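Local structure of subtilisin-like protein (4H6V) at residues D26-I31 and P90-D95. The protein is the subtilisin-like protease domain of a larger patellamide maturation enzyme, probably acting as a serine endopeptidase. Numbering follows the deposited sequence.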
loop_
_atom_site.group_PDB
_atom_site.type_symbol
_atom_site.label_atom_id
_atom_site.label_comp_id
_atom_site.label_asym_id
_atom_site.label_seq_id
_atom_site.Cartn_x
_atom_site.Cartn_y
_atom_site.Cartn_z
ATOM N N ASP A 26 -3.477 -2.216 -9.966
ATOM C CA ASP A 26 -3.039 -3.602 -10.065
ATOM C C ASP A 26 -3.578 -4.281 -11.312
ATOM O O ASP A 26 -4.229 -3.647 -12.150
ATOM C CB ASP A 26 -3.492 -4.384 -8.818
ATOM C CG ASP A 26 -2.438 -5.375 -8.333
ATOM O OD1 ASP A 26 -1.789 -6.013 -9.190
ATOM O OD2 ASP A 26 -2.263 -5.525 -7.105
ATOM N N GLY A 27 -3.293 -5.576 -11.421
ATOM C CA GLY A 27 -3.941 -6.436 -12.398
ATOM C C GLY A 27 -5.409 -6.664 -12.074
ATOM O O GLY A 27 -5.988 -5.939 -11.263
ATOM N N PRO A 28 -6.016 -7.684 -12.705
ATOM C CA PRO A 28 -7.428 -8.028 -12.543
ATOM C C PRO A 28 -7.826 -8.172 -11.069
ATOM O O PRO A 28 -7.053 -8.698 -10.270
ATOM C CB PRO A 28 -7.539 -9.376 -13.265
ATOM C CG PRO A 28 -6.449 -9.341 -14.269
ATOM C CD PRO A 28 -5.322 -8.635 -13.596
ATOM N N VAL A 29 -9.013 -7.669 -10.730
ATOM C CA VAL A 29 -9.602 -7.829 -9.390
ATOM C C VAL A 29 -10.983 -8.478 -9.554
ATOM O O VAL A 29 -11.816 -7.971 -10.314
ATOM C CB VAL A 29 -9.730 -6.455 -8.664
ATOM C CG1 VAL A 29 -10.531 -6.585 -7.359
ATOM C CG2 VAL A 29 -8.351 -5.836 -8.398
ATOM N N ASP A 30 -11.215 -9.598 -8.864
ATOM C CA ASP A 30 -12.502 -10.307 -8.903
ATOM C C ASP A 30 -13.498 -9.631 -7.942
ATOM O O ASP A 30 -13.657 -10.069 -6.804
ATOM C CB ASP A 30 -12.303 -11.803 -8.556
ATOM C CG ASP A 30 -13.602 -12.633 -8.634
ATOM O OD1 ASP A 30 -14.634 -12.129 -9.119
ATOM O OD2 ASP A 30 -13.584 -13.809 -8.198
ATOM N N ILE A 31 -14.148 -8.563 -8.415
ATOM C CA ILE A 31 -15.123 -7.788 -7.623
ATOM C C ILE A 31 -16.364 -8.595 -7.224
ATOM O O ILE A 31 -17.101 -8.201 -6.300
ATOM C CB ILE A 31 -15.559 -6.477 -8.370
ATOM C CG1 ILE A 31 -14.347 -5.616 -8.716
ATOM C CG2 ILE A 31 -16.545 -5.657 -7.544
ATOM C CD1 ILE A 31 -13.761 -4.887 -7.565
ATOM N N PRO A 90 -7.265 -0.383 -13.264
ATOM C CA PRO A 90 -6.448 -1.347 -14.002
ATOM C C PRO A 90 -5.204 -0.660 -14.557
ATOM O O PRO A 90 -5.293 0.455 -15.084
ATOM C CB PRO A 90 -7.365 -1.809 -15.144
ATOM C CG PRO A 90 -8.472 -0.772 -15.241
ATOM C CD PRO A 90 -8.342 0.198 -14.088
ATOM N N ILE A 91 -4.054 -1.305 -14.400
ATOM C CA ILE A 91 -2.800 -0.778 -14.943
ATOM C C ILE A 91 -2.445 -1.483 -16.263
ATOM O O ILE A 91 -1.361 -1.286 -16.821
ATOM C CB ILE A 91 -1.648 -0.883 -13.901
ATOM C CG1 ILE A 91 -2.006 -0.097 -12.640
ATOM C CG2 ILE A 91 -0.356 -0.317 -14.450
ATOM C CD1 ILE A 91 -2.355 1.355 -12.903
ATOM N N PHE A 92 -3.385 -2.282 -16.764
ATOM C CA PHE A 92 -3.181 -3.101 -17.956
ATOM C C PHE A 92 -4.259 -2.860 -19.002
ATOM O O PHE A 92 -5.328 -2.337 -18.695
ATOM C CB PHE A 92 -3.197 -4.587 -17.577
ATOM C CG PHE A 92 -4.512 -5.053 -17.012
ATOM C CD1 PHE A 92 -4.825 -4.839 -15.671
ATOM C CD2 PHE A 92 -5.441 -5.700 -17.821
ATOM C CE1 PHE A 92 -6.043 -5.265 -15.151
ATOM C CE2 PHE A 92 -6.662 -6.130 -17.308
ATOM C CZ PHE A 92 -6.960 -5.911 -15.968
ATOM N N SER A 93 -3.959 -3.262 -20.235
ATOM C CA SER A 93 -4.951 -3.367 -21.295
ATOM C C SER A 93 -5.177 -4.846 -21.601
ATOM O O SER A 93 -6.309 -5.295 -21.796
ATOM C CB SER A 93 -4.480 -2.618 -22.541
ATOM O OG SER A 93 -5.575 -2.352 -23.395
ATOM N N ASP A 94 -4.078 -5.596 -21.633
ATOM C CA ASP A 94 -4.100 -7.050 -21.750
ATOM C C ASP A 94 -3.324 -7.553 -20.538
ATOM O O ASP A 94 -2.154 -7.205 -20.363
ATOM C CB ASP A 94 -3.416 -7.471 -23.059
ATOM C CG ASP A 94 -3.550 -8.959 -23.357
ATOM O OD1 ASP A 94 -3.481 -9.793 -22.424
ATOM O OD2 ASP A 94 -3.705 -9.296 -24.552
ATOM N N ASP A 95 -3.977 -8.352 -19.692
ATOM C CA ASP A 95 -3.366 -8.789 -18.425
ATOM C C ASP A 95 -2.165 -9.731 -18.595
ATOM O O ASP A 95 -1.466 -10.029 -17.621
ATOM C CB ASP A 95 -4.412 -9.413 -17.484
ATOM C CG ASP A 95 -4.984 -10.722 -18.016
ATOM O OD1 ASP A 95 -5.049 -10.882 -19.250
ATOM O OD2 ASP A 95 -5.379 -11.588 -17.203
#
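Phe92 brings the CE1 corner of its ring obliquely against the Gly27-Pro28 peptide, with Phe92 CE1 3.4 Å from both Gly27 C and Pro28 N. Asp26 O lies at the ring's edge, near its plane, 3.8 Å from Phe92 CD1. With CG held between the backbone N and the carbonyl carbon (chi1 63°), the ring swings over to the 26-31 segment. The Pro28 ring adds an apolar contact: Pro28 CD meets Phe92 CE1 at 3.8 Å. Asp95 comes to the same ring through CB and OD2, each 3.8 Å from Pro28 CG, the two side chains crossing at about a right angle.

One backbone hydrogen bond ties the segments together, from Ile91 N to Asp26 O; the N-H...O angle is 159°, but at 3.3 Å the bond is long, and the donor is tilted 33° from the carbonyl plane. It prolongs the parallel pairing of neighbouring strands 21-26 and 85-90 as the two segments leave the central sheet. Beside it, Ile91 CG1 packs 3.7 Å from Asp26 N. Further out, Ile99 touches both Ile91 and Phe92.

The CB of Asp26, the predicted charge-relay aspartate at the end of this subtilase strand, points away from the 90-95 segment; the side chains of His61 and Ser221 each lie about 6 Å from its own. Gly27 N reaches the anti lone pair of Asp26 OD1 at 2.7 Å, and Ser59 OG holds OD2, fixing the carboxylate's rotation. An alanine in place of Phe92 would probably open a gap and leave the Gly27-Pro28 backbone without its packing partner. The chemistry thus divides within Asp26: its main-chain carbonyl joins the two loops, whereas its carboxylate, predicted to serve in the catalytic triad, is held by Gly27 N and Ser59 OG.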